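Local coordinates for protein membrane-bound lytic murein transglycosylase A (Burkholderia pseudomallei, PDB 6QK4) that probably cleaves the glycosidic link between N-acetylmuramic acid and N-acetylglucosamine in peptidoglycan, forming a 1,6-anhydro bond in the former sugar as it does so, at residues G105-L110 against Q168-G173; G188-Q193 against N236-F241; R271-D276 against V316-F321. One frame throughout, in Å; residues are numbered along the deposited sequence.

Contact 1: G105-L110 against Q168-G173; sequences GYYEPL and QVQGSG
In a strand shared by the insert domain and the barrel-like 3D domain, Tyr-107 and Pro-109 meet Gln-170, the last helical residue of helix 161-170. Gln-170 has CG anti to the backbone N and then bends at chi2 (100°), which carries its amide across the strand. There OE1 comes within 3.6 Å of Tyr-107 CE1, the two side chains running past each other in opposite directions with ring and amide planes 59° apart. On the other arm of the amide, NE2 stands 2.9 Å from Tyr-107 O.

Two waters join the glutamine amide to the strand. One accepts from Tyr-107 N and donates to Gln-170 OE1 at 2.8 Å; the other accepts from Gln-170 NE2 and donates to Glu-108 OE1 at 3.0 Å. Along the aliphatic part of the side chain, Pro-109 CG lies against Gln-170 CG at 3.8 Å, and Pro-109 CD touches Ser-172 O at 3.4 Å.

Gly-171, with positive phi, ends the helix and turns the chain so that Gly-173 CA can settle beside Pro-109 O. From there strand 173-177 runs parallel to strand 101-114, which also pairs with strand 317-324: a shared strand bridging the insert domain and the barrel, consistent with the two-domain MltA fold.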
loop_
_atom_site.group_PDB
_atom_site.type_symbol
_atom_site.label_atom_id
_atom_site.label_comp_id
_atom_site.label_asym_id
_atom_site.label_seq_id
_atom_site.Cartn_x
_atom_site.Cartn_y
_atom_site.Cartn_z
ATOM N N GLY A 105 1.111 -4.058 5.302
ATOM C CA GLY A 105 1.511 -3.347 4.090
ATOM C C GLY A 105 0.393 -3.197 3.076
ATOM O O GLY A 105 -0.580 -3.947 3.089
ATOM N N TYR A 106 0.499 -2.142 2.250
ATOM C CA TYR A 106 -0.461 -1.973 1.148
ATOM C C TYR A 106 0.269 -1.431 -0.066
ATOM O O TYR A 106 1.472 -1.098 -0.018
ATOM C CB TYR A 106 -1.626 -1.065 1.534
ATOM C CG TYR A 106 -1.399 0.416 1.787
ATOM C CD1 TYR A 106 -0.576 0.879 2.836
ATOM C CD2 TYR A 106 -2.088 1.376 1.012
ATOM C CE1 TYR A 106 -0.479 2.261 3.061
ATOM C CE2 TYR A 106 -2.023 2.719 1.265
ATOM C CZ TYR A 106 -1.177 3.148 2.284
ATOM O OH TYR A 106 -1.135 4.506 2.519
ATOM N N TYR A 107 -0.444 -1.419 -1.195
ATOM C CA TYR A 107 0.149 -1.030 -2.473
ATOM C C TYR A 107 -0.954 -0.488 -3.356
ATOM O O TYR A 107 -2.151 -0.553 -3.007
ATOM C CB TYR A 107 0.852 -2.224 -3.166
ATOM C CG TYR A 107 -0.097 -3.192 -3.835
ATOM C CD1 TYR A 107 -0.953 -3.974 -3.092
ATOM C CD2 TYR A 107 -0.075 -3.353 -5.217
ATOM C CE1 TYR A 107 -1.784 -4.924 -3.716
ATOM C CE2 TYR A 107 -0.900 -4.287 -5.853
ATOM C CZ TYR A 107 -1.745 -5.050 -5.092
ATOM O OH TYR A 107 -2.527 -5.987 -5.714
ATOM N N GLU A 108 -0.540 0.061 -4.492
ATOM C CA GLU A 108 -1.518 0.485 -5.496
ATOM C C GLU A 108 -1.378 -0.376 -6.737
ATOM O O GLU A 108 -0.312 -0.383 -7.360
ATOM C CB GLU A 108 -1.281 1.939 -5.826
ATOM C CG GLU A 108 -2.161 2.383 -6.992
ATOM C CD GLU A 108 -3.508 2.883 -6.539
ATOM O OE1 GLU A 108 -4.007 2.389 -5.490
ATOM O OE2 GLU A 108 -4.062 3.774 -7.243
ATOM N N PRO A 109 -2.391 -1.175 -7.120
ATOM C CA PRO A 109 -2.254 -1.979 -8.337
ATOM C C PRO A 109 -2.023 -1.084 -9.546
ATOM O O PRO A 109 -2.578 0.010 -9.640
ATOM C CB PRO A 109 -3.614 -2.693 -8.442
ATOM C CG PRO A 109 -4.169 -2.760 -7.060
ATOM C CD PRO A 109 -3.661 -1.422 -6.405
ATOM N N LEU A 110 -1.165 -1.555 -10.455
ATOM C CA LEU A 110 -0.895 -0.784 -11.667
ATOM C C LEU A 110 -1.034 -1.744 -12.829
ATOM O O LEU A 110 -0.258 -2.704 -12.953
ATOM C CB LEU A 110 0.486 -0.131 -11.630
ATOM C CG LEU A 110 0.807 0.567 -12.964
ATOM C CD1 LEU A 110 1.190 1.992 -12.761
ATOM C CD2 LEU A 110 1.922 -0.203 -13.607
ATOM N N GLN A 168 -9.458 -6.771 -8.718
ATOM C CA GLN A 168 -10.728 -7.014 -8.038
ATOM C C GLN A 168 -10.548 -7.282 -6.550
ATOM O O GLN A 168 -11.352 -6.813 -5.748
ATOM C CB GLN A 168 -11.470 -8.184 -8.674
ATOM C CG GLN A 168 -12.115 -7.829 -9.965
ATOM C CD GLN A 168 -12.694 -9.051 -10.636
ATOM O OE1 GLN A 168 -12.036 -10.077 -10.776
ATOM N NE2 GLN A 168 -13.920 -8.922 -11.091
ATOM N N VAL A 169 -9.540 -8.065 -6.171
ATOM C CA VAL A 169 -9.306 -8.332 -4.749
ATOM C C VAL A 169 -9.038 -7.018 -4.006
ATOM O O VAL A 169 -9.572 -6.786 -2.918
ATOM C CB VAL A 169 -8.170 -9.352 -4.556
ATOM C CG1 VAL A 169 -7.811 -9.453 -3.101
ATOM C CG2 VAL A 169 -8.573 -10.748 -5.085
ATOM N N GLN A 170 -8.273 -6.103 -4.617
ATOM C CA GLN A 170 -7.977 -4.851 -3.947
ATOM C C GLN A 170 -9.177 -3.898 -3.964
ATOM O O GLN A 170 -9.410 -3.174 -2.998
ATOM C CB GLN A 170 -6.743 -4.215 -4.598
ATOM C CG GLN A 170 -6.488 -2.781 -4.098
ATOM C CD GLN A 170 -5.396 -2.732 -3.039
ATOM O OE1 GLN A 170 -4.982 -3.776 -2.481
ATOM N NE2 GLN A 170 -4.898 -1.518 -2.780
ATOM N N GLY A 171 -9.983 -3.897 -5.038
ATOM C CA GLY A 171 -11.100 -2.990 -5.159
ATOM C C GLY A 171 -10.813 -1.717 -5.933
ATOM O O GLY A 171 -11.761 -1.041 -6.356
ATOM N N SER A 172 -9.541 -1.347 -6.096
ATOM C CA SER A 172 -9.225 -0.071 -6.700
ATOM C C SER A 172 -7.782 -0.076 -7.189
ATOM O O SER A 172 -6.951 -0.865 -6.721
ATOM C CB SER A 172 -9.464 1.063 -5.693
ATOM O OG SER A 172 -8.533 0.984 -4.624
ATOM N N GLY A 173 -7.485 0.814 -8.133
ATOM C CA GLY A 173 -6.115 0.895 -8.634
ATOM C C GLY A 173 -6.060 1.798 -9.845
ATOM O O GLY A 173 -6.982 2.579 -10.095
HETATM O O HOH W 1 -3.058 -3.182 -0.542
HETATM O O HOH W 2 -6.128 0.900 -3.976
#

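Contact 2: G188-Q193 against N236-F241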
loop_
_atom_site.group_PDB
_atom_site.type_symbol
_atom_site.label_atom_id
_atom_site.label_comp_id
_atom_site.label_asym_id
_atom_site.label_seq_id
_atom_site.Cartn_x
_atom_site.Cartn_y
_atom_site.Cartn_z
ATOM N N GLY A 188 -16.981 -0.497 -7.341
ATOM C CA GLY A 188 -18.209 -0.314 -8.074
ATOM C C GLY A 188 -19.243 -1.358 -7.725
ATOM O O GLY A 188 -20.270 -1.435 -8.401
ATOM N N GLY A 189 -19.010 -2.162 -6.694
ATOM C CA GLY A 189 -19.992 -3.145 -6.270
ATOM C C GLY A 189 -19.499 -4.570 -6.468
ATOM O O GLY A 189 -18.416 -4.820 -7.002
ATOM N N THR A 190 -20.333 -5.507 -6.002
ATOM C CA THR A 190 -19.973 -6.914 -5.885
ATOM C C THR A 190 -21.189 -7.776 -6.227
ATOM O O THR A 190 -22.322 -7.298 -6.259
ATOM C CB THR A 190 -19.460 -7.232 -4.470
ATOM O OG1 THR A 190 -19.312 -8.638 -4.313
ATOM C CG2 THR A 190 -20.439 -6.716 -3.400
ATOM N N ASN A 191 -20.935 -9.052 -6.544
ATOM C CA ASN A 191 -22.048 -9.982 -6.698
ATOM C C ASN A 191 -22.465 -10.591 -5.360
ATOM O O ASN A 191 -23.408 -11.406 -5.325
ATOM C CB ASN A 191 -21.682 -11.065 -7.717
ATOM C CG ASN A 191 -20.557 -11.972 -7.245
ATOM O OD1 ASN A 191 -19.817 -11.695 -6.292
ATOM N ND2 ASN A 191 -20.426 -13.090 -7.917
ATOM N N ASN A 192 -21.819 -10.153 -4.278
ATOM C CA ASN A 192 -21.977 -10.652 -2.910
ATOM C C ASN A 192 -22.041 -12.167 -2.895
ATOM O O ASN A 192 -23.020 -12.781 -2.475
ATOM C CB ASN A 192 -23.189 -10.043 -2.203
ATOM C CG ASN A 192 -22.785 -9.106 -1.046
ATOM O OD1 ASN A 192 -21.617 -9.060 -0.616
ATOM N ND2 ASN A 192 -23.753 -8.343 -0.556
ATOM N N GLN A 193 -20.953 -12.760 -3.371
ATOM C CA GLN A 193 -20.710 -14.187 -3.354
ATOM C C GLN A 193 -19.359 -14.391 -2.694
ATOM O O GLN A 193 -18.510 -13.496 -2.732
ATOM C CB GLN A 193 -20.716 -14.790 -4.774
ATOM C CG GLN A 193 -22.055 -14.624 -5.509
ATOM C CD GLN A 193 -23.125 -15.624 -5.051
ATOM O OE1 GLN A 193 -22.845 -16.548 -4.293
ATOM N NE2 GLN A 193 -24.345 -15.436 -5.523
ATOM N N ASN A 236 -13.231 -18.879 -7.829
ATOM C CA ASN A 236 -13.592 -17.806 -6.915
ATOM C C ASN A 236 -14.948 -17.244 -7.301
ATOM O O ASN A 236 -15.034 -16.455 -8.255
ATOM C CB ASN A 236 -12.532 -16.683 -6.927
ATOM C CG ASN A 236 -12.976 -15.466 -6.128
ATOM O OD1 ASN A 236 -13.761 -15.604 -5.194
ATOM N ND2 ASN A 236 -12.491 -14.253 -6.489
ATOM N N PRO A 237 -16.018 -17.549 -6.573
ATOM C CA PRO A 237 -17.342 -17.064 -6.998
ATOM C C PRO A 237 -17.501 -15.561 -6.883
ATOM O O PRO A 237 -18.363 -14.987 -7.569
ATOM C CB PRO A 237 -18.322 -17.815 -6.079
ATOM C CG PRO A 237 -17.521 -18.264 -4.927
ATOM C CD PRO A 237 -16.076 -18.418 -5.381
ATOM N N ARG A 238 -16.689 -14.892 -6.066
ATOM C CA ARG A 238 -16.844 -13.453 -5.937
ATOM C C ARG A 238 -16.402 -12.732 -7.210
ATOM O O ARG A 238 -15.445 -13.150 -7.879
ATOM C CB ARG A 238 -16.045 -12.952 -4.734
ATOM C CG ARG A 238 -16.391 -11.546 -4.351
ATOM C CD ARG A 238 -15.648 -11.190 -3.095
ATOM N NE ARG A 238 -16.060 -9.903 -2.547
ATOM C CZ ARG A 238 -17.242 -9.656 -1.973
ATOM N NH1 ARG A 238 -18.177 -10.609 -1.881
ATOM N NH2 ARG A 238 -17.501 -8.441 -1.500
ATOM N N PHE A 239 -17.125 -11.661 -7.542
ATOM C CA PHE A 239 -16.890 -10.808 -8.713
ATOM C C PHE A 239 -17.061 -9.338 -8.338
ATOM O O PHE A 239 -18.133 -8.928 -7.877
ATOM C CB PHE A 239 -17.838 -11.149 -9.883
ATOM C CG PHE A 239 -17.325 -10.670 -11.203
ATOM C CD1 PHE A 239 -16.415 -11.455 -11.923
ATOM C CD2 PHE A 239 -17.666 -9.417 -11.681
ATOM C CE1 PHE A 239 -15.913 -10.992 -13.145
ATOM C CE2 PHE A 239 -17.154 -8.929 -12.882
ATOM C CZ PHE A 239 -16.259 -9.719 -13.603
ATOM N N VAL A 240 -16.047 -8.515 -8.624
ATOM C CA VAL A 240 -16.045 -7.118 -8.217
ATOM C C VAL A 240 -16.136 -6.233 -9.447
ATOM O O VAL A 240 -15.468 -6.482 -10.453
ATOM C CB VAL A 240 -14.776 -6.824 -7.397
ATOM C CG1 VAL A 240 -14.603 -5.319 -7.110
ATOM C CG2 VAL A 240 -14.760 -7.694 -6.131
ATOM N N PHE A 241 -16.973 -5.196 -9.360
ATOM C CA PHE A 241 -17.187 -4.215 -10.404
ATOM C C PHE A 241 -16.463 -2.930 -10.047
ATOM O O PHE A 241 -16.042 -2.733 -8.909
ATOM C CB PHE A 241 -18.667 -3.925 -10.577
ATOM C CG PHE A 241 -19.464 -5.147 -10.911
ATOM C CD1 PHE A 241 -19.524 -5.587 -12.217
ATOM C CD2 PHE A 241 -20.087 -5.872 -9.907
ATOM C CE1 PHE A 241 -20.264 -6.738 -12.551
ATOM C CE2 PHE A 241 -20.815 -7.007 -10.211
ATOM C CZ PHE A 241 -20.907 -7.441 -11.538
#
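Asn-191 holds CG between its backbone N and carbonyl carbon (chi1 66°), a crowded position that turns the amide toward the 237-239 backbone, while Arg-238 has CG anti to its backbone N (chi1 -167°) and an extended chain that sends the guanidinium along the 190-193 turn. The Asn-191 amide works with both ends. ND2 donates to Pro-237 O at 2.8 Å, with the acceptor in the amide plane, and OD1 accepts from Phe-239 N at 3.0 Å, from a donor well above that plane. Asn-191 N in turn gives a bond to Phe-239 O, so one residue grips the opposing chain at three points. ND2 has a further acceptor in Pro-139 O.

Arg-238 NH1 donates to Gln-193 O at 3.0 Å, the oxygen lying in the guanidinium plane. Over one face of the same group sits Thr-190 OG1, 3.3 Å from Arg-238 CZ, but at a poor angle for bonding to the guanidinium nitrogens. That hydroxyl instead accepts from Asn-192 N, forming an ST turn. Asn-236 OD1 likewise accepts from Arg-238 N, an Asx turn on the facing segment.

These turns continue an antiparallel pairing of strands 182-190 and 240-244, at whose end the chains leave regular sheet geometry. Thr-190 and Val-240 form a non-hydrogen-bonded pair, and Phe-241 N donates to Gly-189 O at 2.8 Å. The Phe-241 ring presents its edge to the Gly-189 backbone, with CD2 3.5 Å from Gly-189 O, and meets Trp-128 edge-to-face. Phe-239 CD2 lies over one face of the Phe-241 ring, and the Phe-239 side chain also packs on Leu-144 and Met-145 of helix 141-147.

Contact 3: R271-D276 against V316-F321; sequences RSIAVD and VRADYF
Ala-274 O takes the shortest backbone bond of the pair, from Asp-319 N at 2.8 Å, and it also receives a CA-H...O contact from Ala-318. Asp-319 O answers in kind: it accepts from Ala-274 N at 2.9 Å and is approached by Ile-273 CA at 3.2 Å. One step along, Phe-321 N donates to Ser-272 O at 3.1 Å. Beyond Val-275, a water accepts from Asp-276 N and donates to Arg-317 O, joining the two backbones.

Side chains divide between the two faces. With Ile-273 CG1 wedged between its backbone N and carbonyl carbon (chi1 53°), CD1 reaches Ala-318 CB at 3.9 Å, while the CG2 branch lies 4.1 Å from Tyr-320 CD1. On the other face Ala-274 CB meets Asp-319 CB at 3.7 Å; Tyr-106 touches both of these residues. The Asp-319 carboxylate turns away from strand 272-274, and its OD1 is hydrogen-bonded to Thr-104 OG1.

The axes of strands 272-274 and 317-321 make an angle of 135°. Strand 272-274 thus pairs antiparallel with 317-324 and, separately, parallel with 298-307, all inside the 3D domain, consistent with the double-psi beta-barrel of this family.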
loop_
_atom_site.group_PDB
_atom_site.type_symbol
_atom_site.label_atom_id
_atom_site.label_comp_id
_atom_site.label_asym_id
_atom_site.label_seq_id
_atom_site.Cartn_x
_atom_site.Cartn_y
_atom_site.Cartn_z
ATOM N N ARG A 271 7.931 5.478 1.928
ATOM C CA ARG A 271 8.156 6.636 2.772
ATOM C C ARG A 271 6.854 7.183 3.318
ATOM O O ARG A 271 6.881 8.260 3.931
ATOM C CB ARG A 271 8.873 7.781 2.028
ATOM C CG ARG A 271 10.343 7.449 1.606
ATOM C CD ARG A 271 11.221 7.402 2.875
ATOM N NE ARG A 271 12.544 6.915 2.487
ATOM C CZ ARG A 271 13.488 6.612 3.375
ATOM N NH1 ARG A 271 13.206 6.801 4.665
ATOM N NH2 ARG A 271 14.691 6.074 2.961
ATOM N N SER A 272 5.711 6.527 3.044
ATOM C CA SER A 272 4.415 6.954 3.544
ATOM C C SER A 272 3.793 5.805 4.285
ATOM O O SER A 272 3.912 4.651 3.844
ATOM C CB SER A 272 3.448 7.331 2.396
ATOM O OG SER A 272 3.859 8.491 1.704
ATOM N N ILE A 273 3.163 6.083 5.422
ATOM C CA ILE A 273 2.389 5.063 6.121
ATOM C C ILE A 273 0.957 5.566 6.352
ATOM O O ILE A 273 0.686 6.768 6.462
ATOM C CB ILE A 273 2.997 4.662 7.471
ATOM C CG1 ILE A 273 3.256 5.898 8.371
ATOM C CG2 ILE A 273 4.238 3.698 7.231
ATOM C CD1 ILE A 273 3.619 5.449 9.835
ATOM N N ALA A 274 0.022 4.608 6.353
ATOM C CA ALA A 274 -1.296 4.840 6.900
ATOM C C ALA A 274 -1.303 4.531 8.400
ATOM O O ALA A 274 -0.670 3.553 8.856
ATOM C CB ALA A 274 -2.321 3.954 6.169
ATOM N N VAL A 275 -1.975 5.408 9.172
ATOM C CA VAL A 275 -2.021 5.335 10.632
ATOM C C VAL A 275 -3.463 5.453 11.138
ATOM O O VAL A 275 -4.383 5.808 10.408
ATOM C CB VAL A 275 -1.161 6.415 11.315
ATOM C CG1 VAL A 275 0.261 6.211 10.950
ATOM C CG2 VAL A 275 -1.665 7.832 10.860
ATOM N N ASP A 276 -3.620 5.224 12.439
ATOM C CA ASP A 276 -4.870 5.598 13.121
ATOM C C ASP A 276 -4.693 7.056 13.533
ATOM O O ASP A 276 -3.845 7.376 14.377
ATOM C CB ASP A 276 -5.108 4.674 14.337
ATOM C CG ASP A 276 -6.319 5.097 15.184
ATOM O OD1 ASP A 276 -6.789 6.247 14.991
ATOM O OD2 ASP A 276 -6.776 4.264 16.024
ATOM N N VAL A 316 0.541 1.902 18.330
ATOM C CA VAL A 316 1.709 1.594 17.501
ATOM C C VAL A 316 1.185 0.664 16.444
ATOM O O VAL A 316 1.146 -0.565 16.622
ATOM C CB VAL A 316 2.840 0.945 18.318
ATOM C CG1 VAL A 316 4.100 0.642 17.401
ATOM C CG2 VAL A 316 3.249 1.883 19.510
ATOM N N ARG A 317 0.759 1.236 15.330
ATOM C CA ARG A 317 0.099 0.468 14.274
ATOM C C ARG A 317 0.333 1.218 12.968
ATOM O O ARG A 317 0.024 2.425 12.896
ATOM C CB ARG A 317 -1.399 0.391 14.569
ATOM C CG ARG A 317 -2.147 -0.449 13.545
ATOM C CD ARG A 317 -1.772 -1.975 13.702
ATOM N NE ARG A 317 -2.626 -2.736 12.733
ATOM C CZ ARG A 317 -2.324 -2.996 11.456
ATOM N NH1 ARG A 317 -1.171 -2.647 10.957
ATOM N NH2 ARG A 317 -3.200 -3.605 10.648
ATOM N N ALA A 318 0.773 0.520 11.917
ATOM C CA ALA A 318 0.955 1.222 10.655
ATOM C C ALA A 318 0.659 0.286 9.484
ATOM O O ALA A 318 0.935 -0.936 9.553
ATOM C CB ALA A 318 2.375 1.784 10.571
ATOM N N ASP A 319 0.172 0.883 8.377
ATOM C CA ASP A 319 0.170 0.214 7.067
ATOM C C ASP A 319 1.282 0.840 6.209
ATOM O O ASP A 319 1.240 2.039 5.914
ATOM C CB ASP A 319 -1.191 0.392 6.374
ATOM C CG ASP A 319 -1.736 -0.889 5.755
ATOM O OD1 ASP A 319 -1.170 -1.989 5.852
ATOM O OD2 ASP A 319 -2.805 -0.811 5.096
ATOM N N TYR A 320 2.284 0.049 5.838
ATOM C CA TYR A 320 3.448 0.561 5.100
ATOM C C TYR A 320 3.143 0.586 3.596
ATOM O O TYR A 320 2.809 -0.465 3.021
ATOM C CB TYR A 320 4.614 -0.387 5.405
ATOM C CG TYR A 320 5.976 -0.024 4.914
ATOM C CD1 TYR A 320 6.728 0.941 5.579
ATOM C CD2 TYR A 320 6.520 -0.631 3.835
ATOM C CE1 TYR A 320 8.006 1.265 5.132
ATOM C CE2 TYR A 320 7.816 -0.367 3.400
ATOM C CZ TYR A 320 8.547 0.598 4.050
ATOM O OH TYR A 320 9.813 0.891 3.600
ATOM N N PHE A 321 3.262 1.758 2.961
ATOM C CA PHE A 321 2.957 1.845 1.529
ATOM C C PHE A 321 4.153 1.368 0.732
ATOM O O PHE A 321 5.177 2.054 0.674
ATOM C CB PHE A 321 2.555 3.270 1.135
ATOM C CG PHE A 321 2.250 3.411 -0.312
ATOM C CD1 PHE A 321 1.198 2.710 -0.874
ATOM C CD2 PHE A 321 3.007 4.244 -1.116
ATOM C CE1 PHE A 321 0.906 2.853 -2.236
ATOM C CE2 PHE A 321 2.739 4.406 -2.448
ATOM C CZ PHE A 321 1.640 3.729 -3.024
HETATM O O HOH W 3 -1.573 4.233 14.275
#

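Contact 1 stands between the other two, its centre 15 Å from that of contact 2 and 16 Å from that of contact 3. Toward contact 3 it is joined by neighbouring strands, 101-114 beside 317-324, where Tyr-106 N lies 3.0 Å from Tyr-320 O in a backbone hydrogen bond. Toward contact 2 the link is a side chain: Gln-168 NE2 donates to Val-240 O, also at 3.0 Å. Contacts 2 and 3 do not touch, their nearest atoms being about 18 Å apart. Contact 2 lies in the insert domain and contact 3 in the barrel, while contact 1 sits where strand 101-114 passes between them. In relatives such as E. coli MltA the glycan binds in the interdomain groove, so contact 1 probably lies near its counterpart here.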